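Local coordinates for protein galactose-1-phosphate uridylyltransferase (Bacillus cereus, PDB 4QVU) that is of unknown function but has a HIT-like fold, binds zinc and may act as a UDP-glucose:hexose-1-phosphate uridylyltransferase, at residues 122-127 against 204-209; 141-146 against 216-221; 167-172 against 190-195. All coordinates share one frame; numbering follows the deposited sequence.

Contact 1: 122-127 against 204-209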
ATOM      1  N   ALA A 122     -13.626  23.027 -22.557  1.00106.49           N
ATOM      2  CA  ALA A 122     -13.088  23.141 -21.192  1.00101.67           C
ATOM      3  C   ALA A 122     -14.233  23.204 -20.189  1.00 99.87           C
ATOM      4  O   ALA A 122     -14.973  24.192 -20.157  1.00100.80           O
ATOM      5  CB  ALA A 122     -12.195  24.368 -21.075  1.00102.93           C
ATOM      6  N   HIS A 123     -14.424  22.127 -19.415  1.00 91.06           N
ATOM      7  CA  HIS A 123     -15.535  22.060 -18.471  1.00 88.76           C
ATOM      8  C   HIS A 123     -15.175  21.333 -17.162  1.00 84.47           C
ATOM      9  O   HIS A 123     -14.192  20.588 -17.097  1.00 82.79           O
ATOM     10  CB  HIS A 123     -16.729  21.341 -19.130  1.00 91.20           C
ATOM     11  CG  HIS A 123     -16.471  19.895 -19.400  1.00 94.77           C
ATOM     12  ND1 HIS A 123     -15.707  19.489 -20.477  1.00 98.06           N
ATOM     13  CD2 HIS A 123     -16.850  18.804 -18.695  1.00 96.01           C
ATOM     14  CE1 HIS A 123     -15.638  18.171 -20.393  1.00 97.01           C
ATOM     15  NE2 HIS A 123     -16.312  17.713 -19.338  1.00 96.13           N
HETATM   16  N   MSE A 124     -16.009  21.566 -16.127  1.00 76.12           N
HETATM   17  CA  MSE A 124     -15.965  20.932 -14.807  1.00 72.45           C
HETATM   18  C   MSE A 124     -17.300  20.254 -14.548  1.00 74.96           C
HETATM   19  O   MSE A 124     -18.234  20.412 -15.343  1.00 75.28           O
HETATM   20  CB  MSE A 124     -15.636  21.922 -13.684  1.00 74.02           C
HETATM   21  CG  MSE A 124     -14.278  22.588 -13.812  1.00 81.11           C
HETATM   22 SE   MSE A 124     -13.863  23.696 -12.273  0.75 88.70          SE
HETATM   23  CE  MSE A 124     -13.341  22.308 -11.088  1.00 83.33           C
ATOM     24  N   GLN A 125     -17.407  19.511 -13.438  1.00 69.47           N
ATOM     25  CA  GLN A 125     -18.646  18.831 -13.097  1.00 69.34           C
ATOM     26  C   GLN A 125     -18.975  18.948 -11.626  1.00 72.07           C
ATOM     27  O   GLN A 125     -18.095  18.844 -10.769  1.00 70.70           O
ATOM     28  CB  GLN A 125     -18.577  17.347 -13.470  1.00 70.72           C
ATOM     29  CG  GLN A 125     -18.636  17.067 -14.964  1.00 86.34           C
ATOM     30  CD  GLN A 125     -18.460  15.610 -15.257  1.00100.21           C
ATOM     31  OE1 GLN A 125     -17.481  15.210 -15.885  1.00101.62           O
ATOM     32  NE2 GLN A 125     -19.374  14.774 -14.771  1.00 84.86           N
ATOM     33  N   ILE A 126     -20.270  19.146 -11.350  1.00 68.99           N
ATOM     34  CA  ILE A 126     -20.871  19.187 -10.022  1.00 67.92           C
ATOM     35  C   ILE A 126     -21.943  18.082 -10.010  1.00 73.14           C
ATOM     36  O   ILE A 126     -22.878  18.120 -10.824  1.00 74.43           O
ATOM     37  CB  ILE A 126     -21.409  20.588  -9.610  1.00 70.92           C
ATOM     38  CG1 ILE A 126     -20.259  21.615  -9.502  1.00 70.46           C
ATOM     39  CG2 ILE A 126     -22.174  20.496  -8.290  1.00 70.98           C
ATOM     40  CD1 ILE A 126     -20.665  23.143  -9.433  1.00 72.71           C
ATOM     41  N   ILE A 127     -21.759  17.072  -9.139  1.00 67.49           N
ATOM     42  CA  ILE A 127     -22.670  15.945  -9.003  1.00 67.57           C
ATOM     43  C   ILE A 127     -23.190  15.898  -7.569  1.00 74.14           C
ATOM     44  O   ILE A 127     -22.417  15.698  -6.627  1.00 73.79           O
ATOM     45  CB  ILE A 127     -21.999  14.598  -9.413  1.00 69.22           C
ATOM     46  CG1 ILE A 127     -21.369  14.684 -10.822  1.00 68.78           C
ATOM     47  CG2 ILE A 127     -23.006  13.428  -9.303  1.00 70.50           C
ATOM     48  CD1 ILE A 127     -20.452  13.585 -11.157  1.00 79.30           C
ATOM     49  N   TYR A 204      -4.931  15.561 -16.734  1.00 65.98           N
ATOM     50  CA  TYR A 204      -4.997  15.712 -15.287  1.00 63.39           C
ATOM     51  C   TYR A 204      -6.436  15.729 -14.815  1.00 67.26           C
ATOM     52  O   TYR A 204      -7.371  15.880 -15.607  1.00 68.11           O
ATOM     53  CB  TYR A 204      -4.270  16.998 -14.803  1.00 64.27           C
ATOM     54  CG  TYR A 204      -4.926  18.300 -15.226  1.00 66.16           C
ATOM     55  CD1 TYR A 204      -5.885  18.912 -14.427  1.00 66.93           C
ATOM     56  CD2 TYR A 204      -4.561  18.936 -16.411  1.00 68.62           C
ATOM     57  CE1 TYR A 204      -6.492  20.106 -14.809  1.00 68.65           C
ATOM     58  CE2 TYR A 204      -5.148  20.138 -16.796  1.00 70.54           C
ATOM     59  CZ  TYR A 204      -6.115  20.722 -15.991  1.00 76.00           C
ATOM     60  OH  TYR A 204      -6.708  21.910 -16.358  1.00 73.29           O
ATOM     61  N   ASN A 205      -6.597  15.652 -13.497  1.00 61.85           N
ATOM     62  CA  ASN A 205      -7.867  15.771 -12.806  1.00 60.21           C
ATOM     63  C   ASN A 205      -7.768  16.743 -11.665  1.00 63.33           C
ATOM     64  O   ASN A 205      -6.721  16.823 -11.008  1.00 62.11           O
ATOM     65  CB  ASN A 205      -8.323  14.424 -12.248  1.00 58.10           C
ATOM     66  CG  ASN A 205      -8.839  13.398 -13.210  1.00 76.97           C
ATOM     67  OD1 ASN A 205      -8.321  12.298 -13.270  1.00 75.52           O
ATOM     68  ND2 ASN A 205      -9.951  13.655 -13.857  1.00 67.14           N
ATOM     69  N   LEU A 206      -8.870  17.449 -11.391  1.00 60.02           N
ATOM     70  CA  LEU A 206      -9.023  18.264 -10.193  1.00 59.16           C
ATOM     71  C   LEU A 206     -10.070  17.629  -9.359  1.00 60.15           C
ATOM     72  O   LEU A 206     -11.098  17.238  -9.906  1.00 58.75           O
ATOM     73  CB  LEU A 206      -9.372  19.748 -10.440  1.00 60.56           C
ATOM     74  CG  LEU A 206      -8.491  20.624 -11.318  1.00 66.60           C
ATOM     75  CD1 LEU A 206      -9.021  22.035 -11.292  1.00 68.04           C
ATOM     76  CD2 LEU A 206      -7.032  20.619 -10.865  1.00 67.98           C
ATOM     77  N   PHE A 207      -9.824  17.484  -8.060  1.00 56.69           N
ATOM     78  CA  PHE A 207     -10.821  16.972  -7.119  1.00 56.46           C
ATOM     79  C   PHE A 207     -10.917  17.918  -5.962  1.00 63.55           C
ATOM     80  O   PHE A 207      -9.889  18.289  -5.395  1.00 64.51           O
ATOM     81  CB  PHE A 207     -10.523  15.551  -6.630  1.00 56.75           C
ATOM     82  CG  PHE A 207     -10.389  14.535  -7.729  1.00 57.32           C
ATOM     83  CD1 PHE A 207     -11.510  14.073  -8.410  1.00 59.85           C
ATOM     84  CD2 PHE A 207      -9.144  14.032  -8.082  1.00 57.86           C
ATOM     85  CE1 PHE A 207     -11.386  13.151  -9.438  1.00 59.91           C
ATOM     86  CE2 PHE A 207      -9.024  13.096  -9.100  1.00 60.12           C
ATOM     87  CZ  PHE A 207     -10.146  12.663  -9.772  1.00 58.39           C
ATOM     88  N   PHE A 208     -12.137  18.335  -5.623  1.00 60.82           N
ATOM     89  CA  PHE A 208     -12.339  19.245  -4.513  1.00 61.14           C
ATOM     90  C   PHE A 208     -12.978  18.508  -3.364  1.00 65.68           C
ATOM     91  O   PHE A 208     -13.775  17.591  -3.570  1.00 64.45           O
ATOM     92  CB  PHE A 208     -13.180  20.452  -4.930  1.00 63.72           C
ATOM     93  CG  PHE A 208     -12.450  21.428  -5.823  1.00 64.91           C
ATOM     94  CD1 PHE A 208     -12.374  21.218  -7.200  1.00 66.19           C
ATOM     95  CD2 PHE A 208     -11.875  22.580  -5.294  1.00 66.86           C
ATOM     96  CE1 PHE A 208     -11.714  22.133  -8.028  1.00 67.38           C
ATOM     97  CE2 PHE A 208     -11.217  23.500  -6.127  1.00 69.87           C
ATOM     98  CZ  PHE A 208     -11.148  23.272  -7.490  1.00 67.35           C
ATOM     99  N   TYR A 209     -12.582  18.896  -2.143  1.00 64.10           N
ATOM    100  CA  TYR A 209     -13.059  18.320  -0.883  1.00 64.11           C
ATOM    101  C   TYR A 209     -13.290  19.408   0.158  1.00 69.08           C
ATOM    102  O   TYR A 209     -12.530  20.384   0.218  1.00 67.27           O
ATOM    103  CB  TYR A 209     -12.048  17.285  -0.314  1.00 63.58           C
ATOM    104  CG  TYR A 209     -11.440  16.331  -1.327  1.00 62.33           C
ATOM    105  CD1 TYR A 209     -10.386  16.729  -2.147  1.00 63.09           C
ATOM    106  CD2 TYR A 209     -11.851  14.999  -1.397  1.00 61.52           C
ATOM    107  CE1 TYR A 209      -9.825  15.863  -3.080  1.00 61.44           C
ATOM    108  CE2 TYR A 209     -11.263  14.108  -2.295  1.00 60.48           C
ATOM    109  CZ  TYR A 209     -10.266  14.552  -3.150  1.00 64.95           C
ATOM    110  OH  TYR A 209      -9.673  13.697  -4.042  1.00 62.05           O
TER
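The ring of Phe208 takes the methyl end of Met124 obliquely: CE of Met124 lies 3.5 Å from CE1 of Phe208, with CD1 of Phe208 farther off, at 4.2 Å from that methyl. Isoleucines of two helices also reach this ring, Ile86 and Ile90 of helix 79-97 and Ile186 of helix 179-195. The setting is the antiparallel sheet of the HIT-like fold. Strands 123-129 and 203-211 are not neighbours in it; strand 104-111 lies between them and is antiparallel to both, so the two run in the same direction. The nearest CA atoms, those of Met124 and Leu206, are 8.8 Å apart, and no backbone bond joins the two segments. The contact is therefore a bridge of side chains over the helix-covered face of the sheet. Met124, modelled as selenomethionine, reaches far enough because its chain runs extended from CB to SE and then bends at the last torsion (chi3 79°), which brings CE close to CE1 of Phe208. Met124 and Phe208 cross at about a right angle. On the other side of the sheet, Phe207 and Tyr209 meet Tyr232 of the second subunit. The segment 122-127 belongs to the N-terminal family region and 204-209 to the C-terminal one, so this small, wholly apolar patch packs one half of the protein against the other. Leu206 completes it more loosely, its CD1 4.3 Å from CE of Met124.

Contact 2: 141-146 against 216-221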
ATOM      1  N   ASP A 141      -4.867  11.422   5.925  1.00 64.69           N
ATOM      2  CA  ASP A 141      -3.486  11.236   5.462  1.00 63.18           C
ATOM      3  C   ASP A 141      -3.351  11.234   3.932  1.00 66.76           C
ATOM      4  O   ASP A 141      -2.224  11.377   3.454  1.00 69.35           O
ATOM      5  CB  ASP A 141      -2.883   9.945   6.023  1.00 64.48           C
ATOM      6  CG  ASP A 141      -2.476  10.036   7.490  1.00 77.79           C
ATOM      7  OD1 ASP A 141      -2.852  11.035   8.162  1.00 78.73           O
ATOM      8  OD2 ASP A 141      -1.794   9.109   7.971  1.00 88.08           O
ATOM      9  N   ASN A 142      -4.458  11.141   3.162  1.00 60.41           N
ATOM     10  CA  ASN A 142      -4.400  11.229   1.691  1.00 58.52           C
ATOM     11  C   ASN A 142      -4.159  12.681   1.229  1.00 62.68           C
ATOM     12  O   ASN A 142      -3.876  12.903   0.046  1.00 62.19           O
ATOM     13  CB  ASN A 142      -5.675  10.688   1.022  1.00 54.84           C
ATOM     14  CG  ASN A 142      -5.951   9.215   1.210  1.00 68.87           C
ATOM     15  OD1 ASN A 142      -7.092   8.807   1.438  1.00 59.34           O
ATOM     16  ND2 ASN A 142      -4.923   8.378   1.140  1.00 58.64           N
ATOM     17  N   PHE A 143      -4.247  13.652   2.165  1.00 60.03           N
ATOM     18  CA  PHE A 143      -4.107  15.095   1.905  1.00 60.92           C
ATOM     19  C   PHE A 143      -2.846  15.689   2.619  1.00 67.54           C
ATOM     20  O   PHE A 143      -2.541  16.872   2.434  1.00 67.85           O
ATOM     21  CB  PHE A 143      -5.401  15.840   2.337  1.00 62.61           C
ATOM     22  CG  PHE A 143      -6.639  15.217   1.721  1.00 62.54           C
ATOM     23  CD1 PHE A 143      -6.937  15.404   0.373  1.00 64.06           C
ATOM     24  CD2 PHE A 143      -7.456  14.371   2.464  1.00 63.61           C
ATOM     25  CE1 PHE A 143      -8.042  14.773  -0.209  1.00 64.05           C
ATOM     26  CE2 PHE A 143      -8.555  13.737   1.877  1.00 65.43           C
ATOM     27  CZ  PHE A 143      -8.842  13.945   0.544  1.00 62.78           C
ATOM     28  N   GLN A 144      -2.112  14.853   3.397  1.00 64.54           N
ATOM     29  CA  GLN A 144      -0.847  15.214   4.060  1.00 65.13           C
ATOM     30  C   GLN A 144       0.304  14.878   3.120  1.00 68.34           C
ATOM     31  O   GLN A 144       0.103  14.112   2.182  1.00 66.89           O
ATOM     32  CB  GLN A 144      -0.672  14.485   5.417  1.00 67.10           C
ATOM     33  CG  GLN A 144      -1.835  14.568   6.417  1.00 85.19           C
ATOM     34  CD  GLN A 144      -1.982  15.865   7.171  1.00107.99           C
ATOM     35  OE1 GLN A 144      -1.375  16.894   6.858  1.00105.81           O
ATOM     36  NE2 GLN A 144      -2.815  15.840   8.197  1.00102.67           N
ATOM     37  N   GLY A 145       1.492  15.423   3.367  1.00 66.97           N
ATOM     38  CA  GLY A 145       2.650  15.116   2.536  1.00 66.93           C
ATOM     39  C   GLY A 145       3.866  16.013   2.669  1.00 73.50           C
ATOM     40  O   GLY A 145       4.107  16.633   3.715  1.00 73.78           O
ATOM     41  N   VAL A 146       4.667  16.017   1.592  1.00 70.26           N
ATOM     42  CA  VAL A 146       5.894  16.798   1.438  1.00 71.41           C
ATOM     43  C   VAL A 146       5.499  18.183   0.965  1.00 74.39           C
ATOM     44  O   VAL A 146       4.979  18.326  -0.144  1.00 73.80           O
ATOM     45  CB  VAL A 146       6.875  16.095   0.459  1.00 74.99           C
ATOM     46  CG1 VAL A 146       8.186  16.857   0.328  1.00 76.26           C
ATOM     47  CG2 VAL A 146       7.128  14.655   0.879  1.00 74.05           C
ATOM     48  N   ILE A 216      -9.926  21.782   0.018  1.00 63.45           N
ATOM     49  CA  ILE A 216      -8.793  21.081  -0.574  1.00 60.78           C
ATOM     50  C   ILE A 216      -9.035  20.822  -2.042  1.00 64.47           C
ATOM     51  O   ILE A 216     -10.108  20.345  -2.428  1.00 63.82           O
ATOM     52  CB  ILE A 216      -8.512  19.736   0.160  1.00 61.76           C
ATOM     53  CG1 ILE A 216      -8.365  19.939   1.691  1.00 62.86           C
ATOM     54  CG2 ILE A 216      -7.293  19.014  -0.458  1.00 60.35           C
ATOM     55  CD1 ILE A 216      -8.383  18.663   2.547  1.00 65.37           C
ATOM     56  N   CYS A 217      -8.006  21.087  -2.855  1.00 60.91           N
ATOM     57  CA  CYS A 217      -8.018  20.723  -4.250  1.00 59.53           C
ATOM     58  C   CYS A 217      -6.881  19.761  -4.508  1.00 62.98           C
ATOM     59  O   CYS A 217      -5.710  20.129  -4.369  1.00 63.51           O
ATOM     60  CB  CYS A 217      -7.960  21.918  -5.190  1.00 60.42           C
ATOM     61  SG  CYS A 217      -7.950  21.438  -6.938  1.00 63.58           S
ATOM     62  N   LYS A 218      -7.225  18.527  -4.879  1.00 58.23           N
ATOM     63  CA  LYS A 218      -6.228  17.536  -5.235  1.00 56.40           C
ATOM     64  C   LYS A 218      -6.070  17.560  -6.757  1.00 60.07           C
ATOM     65  O   LYS A 218      -7.042  17.356  -7.483  1.00 57.83           O
ATOM     66  CB  LYS A 218      -6.596  16.152  -4.699  1.00 57.01           C
ATOM     67  CG  LYS A 218      -5.529  15.094  -4.931  1.00 62.27           C
ATOM     68  CD  LYS A 218      -5.953  13.720  -4.446  1.00 60.82           C
ATOM     69  CE  LYS A 218      -5.865  13.541  -2.951  1.00 64.08           C
ATOM     70  NZ  LYS A 218      -4.460  13.390  -2.490  1.00 63.31           N
ATOM     71  N   VAL A 219      -4.853  17.909  -7.218  1.00 58.94           N
ATOM     72  CA  VAL A 219      -4.445  17.966  -8.630  1.00 59.21           C
ATOM     73  C   VAL A 219      -3.730  16.654  -8.911  1.00 62.93           C
ATOM     74  O   VAL A 219      -2.726  16.364  -8.255  1.00 62.25           O
ATOM     75  CB  VAL A 219      -3.577  19.215  -8.982  1.00 63.65           C
ATOM     76  CG1 VAL A 219      -3.477  19.392 -10.489  1.00 64.02           C
ATOM     77  CG2 VAL A 219      -4.116  20.493  -8.334  1.00 63.86           C
ATOM     78  N   VAL A 220      -4.272  15.838  -9.832  1.00 59.06           N
ATOM     79  CA  VAL A 220      -3.738  14.506 -10.116  1.00 58.06           C
ATOM     80  C   VAL A 220      -3.331  14.369 -11.599  1.00 63.43           C
ATOM     81  O   VAL A 220      -4.219  14.304 -12.455  1.00 63.31           O
ATOM     82  CB  VAL A 220      -4.779  13.394  -9.734  1.00 60.99           C
ATOM     83  CG1 VAL A 220      -4.192  11.991  -9.884  1.00 59.69           C
ATOM     84  CG2 VAL A 220      -5.337  13.590  -8.323  1.00 60.36           C
ATOM     85  N   PRO A 221      -2.015  14.257 -11.934  1.00 61.41           N
ATOM     86  CA  PRO A 221      -1.640  13.982 -13.330  1.00 61.92           C
ATOM     87  C   PRO A 221      -2.144  12.603 -13.765  1.00 66.61           C
ATOM     88  O   PRO A 221      -2.216  11.668 -12.956  1.00 63.88           O
ATOM     89  CB  PRO A 221      -0.109  14.035 -13.315  1.00 64.06           C
ATOM     90  CG  PRO A 221       0.262  14.647 -12.004  1.00 68.54           C
ATOM     91  CD  PRO A 221      -0.823  14.279 -11.064  1.00 62.98           C
TER
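Phe143 lies across the side chains of Ile216 and Lys218, and its atoms meet them in order. Its CB is 4.1 Å from CD1 of Ile216, and CG is 3.9 Å from the same methyl, which sits over one face of the ring. CB of Asn142, the preceding residue, lies over the opposite face, offset toward the rim. Farther out, CD1 of Phe143 meets the other branch of Ile216, CG2, at 3.7 Å. The next ring atom, CE1 of Phe143, lies 3.7 Å from CE of Lys218, which comes in obliquely. The ring also meets Tyr209 of strand 203-211 edge-to-face. That lysine bends at its two outer torsions, turning NZ back to donate to Asn142 O at 2.6 Å. The C=O...N angle is 154°, with the donor tilted 26° from the carbonyl plane. Buried NZ is also held by a salt bridge to Glu168 and a hydrogen bond to Asn170, which probably keeps it charged, while Asn142 O accepts a second bond from Ser159. The turn at 141-144, leading into strand 145-150, outermost within this chain, thus lies over the face of strand 214-222 turned away from helix 179-195, with strands 203-211 and 169-173 on either side of 214-222.

Contact 3: 167-172 against 190-195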
ATOM      1  N   THR A 167       1.427  10.341  -8.305  1.00 63.48           N
ATOM      2  CA  THR A 167       1.616  11.718  -7.857  1.00 62.91           C
ATOM      3  C   THR A 167       0.257  12.398  -7.685  1.00 66.27           C
ATOM      4  O   THR A 167      -0.598  12.335  -8.561  1.00 66.44           O
ATOM      5  CB  THR A 167       2.524  12.505  -8.806  1.00 67.60           C
ATOM      6  OG1 THR A 167       3.687  11.724  -9.085  1.00 66.54           O
ATOM      7  CG2 THR A 167       2.953  13.855  -8.219  1.00 66.07           C
ATOM      8  N   GLU A 168       0.078  13.044  -6.532  1.00 62.60           N
ATOM      9  CA  GLU A 168      -1.112  13.801  -6.137  1.00 61.17           C
ATOM     10  C   GLU A 168      -0.660  15.056  -5.429  1.00 63.12           C
ATOM     11  O   GLU A 168       0.109  14.972  -4.471  1.00 62.22           O
ATOM     12  CB  GLU A 168      -2.057  12.957  -5.255  1.00 61.37           C
ATOM     13  CG  GLU A 168      -2.619  11.737  -5.976  1.00 67.42           C
ATOM     14  CD  GLU A 168      -3.472  10.782  -5.164  1.00 79.83           C
ATOM     15  OE1 GLU A 168      -3.670  11.027  -3.952  1.00 63.95           O
ATOM     16  OE2 GLU A 168      -3.924   9.767  -5.740  1.00 76.54           O
ATOM     17  N   PHE A 169      -1.075  16.223  -5.954  1.00 59.50           N
ATOM     18  CA  PHE A 169      -0.746  17.536  -5.404  1.00 59.78           C
ATOM     19  C   PHE A 169      -1.947  18.059  -4.633  1.00 65.33           C
ATOM     20  O   PHE A 169      -3.030  18.198  -5.198  1.00 65.67           O
ATOM     21  CB  PHE A 169      -0.319  18.521  -6.506  1.00 62.31           C
ATOM     22  CG  PHE A 169       0.807  18.052  -7.402  1.00 64.03           C
ATOM     23  CD1 PHE A 169       2.126  18.081  -6.962  1.00 67.32           C
ATOM     24  CD2 PHE A 169       0.554  17.623  -8.697  1.00 65.44           C
ATOM     25  CE1 PHE A 169       3.165  17.657  -7.792  1.00 68.42           C
ATOM     26  CE2 PHE A 169       1.599  17.217  -9.533  1.00 68.55           C
ATOM     27  CZ  PHE A 169       2.897  17.251  -9.080  1.00 67.09           C
ATOM     28  N   ASN A 170      -1.765  18.313  -3.332  1.00 62.29           N
ATOM     29  CA  ASN A 170      -2.827  18.785  -2.447  1.00 61.09           C
ATOM     30  C   ASN A 170      -2.625  20.249  -2.145  1.00 66.64           C
ATOM     31  O   ASN A 170      -1.560  20.652  -1.675  1.00 66.90           O
ATOM     32  CB  ASN A 170      -2.866  17.958  -1.163  1.00 55.89           C
ATOM     33  CG  ASN A 170      -2.963  16.472  -1.424  1.00 67.50           C
ATOM     34  OD1 ASN A 170      -3.957  15.965  -1.950  1.00 62.53           O
ATOM     35  ND2 ASN A 170      -1.901  15.755  -1.118  1.00 52.50           N
ATOM     36  N   ILE A 171      -3.645  21.049  -2.464  1.00 63.72           N
ATOM     37  CA  ILE A 171      -3.671  22.484  -2.222  1.00 64.89           C
ATOM     38  C   ILE A 171      -4.751  22.718  -1.172  1.00 71.18           C
ATOM     39  O   ILE A 171      -5.927  22.454  -1.438  1.00 70.45           O
ATOM     40  CB  ILE A 171      -3.889  23.287  -3.526  1.00 67.77           C
ATOM     41  CG1 ILE A 171      -3.007  22.765  -4.679  1.00 67.25           C
ATOM     42  CG2 ILE A 171      -3.660  24.757  -3.264  1.00 70.09           C
ATOM     43  CD1 ILE A 171      -3.299  23.354  -6.011  1.00 74.57           C
ATOM     44  N   ILE A 172      -4.350  23.139   0.042  1.00 69.33           N
ATOM     45  CA  ILE A 172      -5.273  23.323   1.173  1.00 69.15           C
ATOM     46  C   ILE A 172      -5.321  24.792   1.615  1.00 74.83           C
ATOM     47  O   ILE A 172      -4.275  25.417   1.779  1.00 74.35           O
ATOM     48  CB  ILE A 172      -4.867  22.403   2.394  1.00 71.21           C
ATOM     49  CG1 ILE A 172      -4.550  20.934   1.993  1.00 69.32           C
ATOM     50  CG2 ILE A 172      -5.885  22.453   3.537  1.00 70.76           C
ATOM     51  CD1 ILE A 172      -3.098  20.612   1.814  1.00 71.23           C
ATOM     52  N   VAL A 190      -1.186  23.076 -12.444  1.00 66.72           N
ATOM     53  CA  VAL A 190      -1.679  22.579 -13.742  1.00 66.69           C
ATOM     54  C   VAL A 190      -0.637  22.901 -14.834  1.00 72.43           C
ATOM     55  O   VAL A 190      -0.258  22.000 -15.590  1.00 72.67           O
ATOM     56  CB  VAL A 190      -3.086  23.153 -14.083  1.00 70.57           C
ATOM     57  CG1 VAL A 190      -3.405  23.066 -15.579  1.00 71.33           C
ATOM     58  CG2 VAL A 190      -4.168  22.465 -13.255  1.00 68.40           C
ATOM     59  N   ARG A 191      -0.147  24.161 -14.876  1.00 70.23           N
ATOM     60  CA  ARG A 191       0.870  24.629 -15.825  1.00 72.36           C
ATOM     61  C   ARG A 191       2.116  23.749 -15.756  1.00 77.88           C
ATOM     62  O   ARG A 191       2.642  23.382 -16.805  1.00 80.18           O
ATOM     63  CB  ARG A 191       1.240  26.098 -15.578  1.00 71.04           C
ATOM     64  CG  ARG A 191       0.238  27.062 -16.177  1.00 75.15           C
ATOM     65  CD  ARG A 191       0.458  28.491 -15.733  1.00 82.46           C
ATOM     66  NE  ARG A 191      -0.366  29.410 -16.518  1.00 90.38           N
ATOM     67  CZ  ARG A 191      -0.595  30.680 -16.203  1.00100.95           C
ATOM     68  NH1 ARG A 191      -0.102  31.193 -15.083  1.00 84.39           N
ATOM     69  NH2 ARG A 191      -1.348  31.439 -16.987  1.00 87.55           N
ATOM     70  N   TYR A 192       2.551  23.374 -14.534  1.00 72.04           N
ATOM     71  CA  TYR A 192       3.705  22.502 -14.319  1.00 71.14           C
ATOM     72  C   TYR A 192       3.442  21.105 -14.887  1.00 72.89           C
ATOM     73  O   TYR A 192       4.324  20.557 -15.546  1.00 73.22           O
ATOM     74  CB  TYR A 192       4.065  22.416 -12.819  1.00 70.95           C
ATOM     75  CG  TYR A 192       4.970  21.254 -12.464  1.00 71.05           C
ATOM     76  CD1 TYR A 192       6.328  21.279 -12.777  1.00 74.52           C
ATOM     77  CD2 TYR A 192       4.469  20.125 -11.822  1.00 69.14           C
ATOM     78  CE1 TYR A 192       7.160  20.204 -12.468  1.00 74.47           C
ATOM     79  CE2 TYR A 192       5.289  19.043 -11.514  1.00 68.49           C
ATOM     80  CZ  TYR A 192       6.633  19.087 -11.840  1.00 75.62           C
ATOM     81  OH  TYR A 192       7.429  18.012 -11.538  1.00 75.86           O
ATOM     82  N   ILE A 193       2.246  20.533 -14.624  1.00 67.73           N
ATOM     83  CA  ILE A 193       1.875  19.189 -15.090  1.00 66.80           C
ATOM     84  C   ILE A 193       1.888  19.153 -16.625  1.00 75.10           C
ATOM     85  O   ILE A 193       2.482  18.240 -17.204  1.00 75.66           O
ATOM     86  CB  ILE A 193       0.505  18.717 -14.524  1.00 66.67           C
ATOM     87  CG1 ILE A 193       0.586  18.555 -12.992  1.00 64.49           C
ATOM     88  CG2 ILE A 193       0.049  17.402 -15.195  1.00 65.30           C
ATOM     89  CD1 ILE A 193      -0.707  18.280 -12.310  1.00 63.03           C
ATOM     90  N   LEU A 194       1.297  20.166 -17.268  1.00 73.51           N
ATOM     91  CA  LEU A 194       1.224  20.218 -18.725  1.00 75.46           C
ATOM     92  C   LEU A 194       2.570  20.532 -19.381  1.00 84.88           C
ATOM     93  O   LEU A 194       2.740  20.198 -20.556  1.00 87.19           O
ATOM     94  CB  LEU A 194       0.197  21.272 -19.178  1.00 75.74           C
ATOM     95  CG  LEU A 194      -1.259  21.040 -18.785  1.00 77.49           C
ATOM     96  CD1 LEU A 194      -2.117  22.175 -19.263  1.00 78.77           C
ATOM     97  CD2 LEU A 194      -1.794  19.726 -19.337  1.00 77.76           C
ATOM     98  N   THR A 195       3.529  21.136 -18.635  1.00 82.91           N
ATOM     99  CA  THR A 195       4.806  21.561 -19.207  1.00 85.35           C
ATOM    100  C   THR A 195       6.017  20.695 -18.776  1.00 91.03           C
ATOM    101  O   THR A 195       6.708  20.198 -19.667  1.00 92.77           O
ATOM    102  CB  THR A 195       5.077  23.026 -18.823  1.00 86.54           C
ATOM    103  OG1 THR A 195       3.964  23.819 -19.225  1.00 80.75           O
ATOM    104  CG2 THR A 195       6.360  23.585 -19.435  1.00 86.59           C
TER
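Arg191 O, in the last turns of the helix that presents Tyr192 and Ile193 to Phe169, accepts two bonds from Thr195. The hydroxyl OG1 of Thr195 donates to Arg191 O at 2.8 Å, with a C=O...O angle of 154° and the donor tilted 23° from the carbonyl plane; the backbone N of Thr195 adds a weak bond. The hydroxyl folds back on its own helix at its end. Across to the strand the contact is apolar. Phe169 carries it. Its CZ comes to the edge of the Tyr192 ring, near the ring plane, 3.9 Å from CE2 of Tyr192, while seen from Phe169 the tyrosine atom approaches obliquely. The two side chains cross at about a right angle. Tyr192 swings out from the helix with CG opposite its backbone N (chi1 163°), which brings this edge to the phenyl tip; beyond it, the hydroxyl is hydrogen-bonded to Gln247 of helix 241-249. Ile193 works differently. Its side chain passes alongside that of Phe169, pointing the opposite way, so that CE2 of Phe169 lies 3.8 Å from both CG1 and CD1 of Ile193, and CD2 of Phe169 is 3.9 Å from CD1 of Ile193. The outer end of the phenyl thus rests on two consecutive helix residues, both on the same side of its plane. Strand 169-173, helix 179-195 and strand 203-211 form a beta-alpha-beta crossover in which strand 214-222 lies between the two parallel strands. The contact pins the end of the helix to the start of the first strand, away from the zinc site, whose ligands Cys178 and Glu181 lie at the helix's other end; Pro221 of strand 214-222 also packs on Phe169.

All three contacts are buried, and all bear on one sheet. Contacts 1 and 3 are purely apolar between their segments and lie on the face that the helices cover; contact 2, on the other face, adds a buried charge and is the one with a hydrogen bond across it. Strand ladders tie them together: Phe207 O accepts from Lys218 N at 2.7 Å between contacts 1 and 2, and Phe169 O from Val219 N at 2.7 Å between contacts 2 and 3. Helix 179-195 serves contact 3 directly and backs contact 1. Contact 1 joins the two family regions, whereas contacts 2 and 3 stay within the C-terminal one.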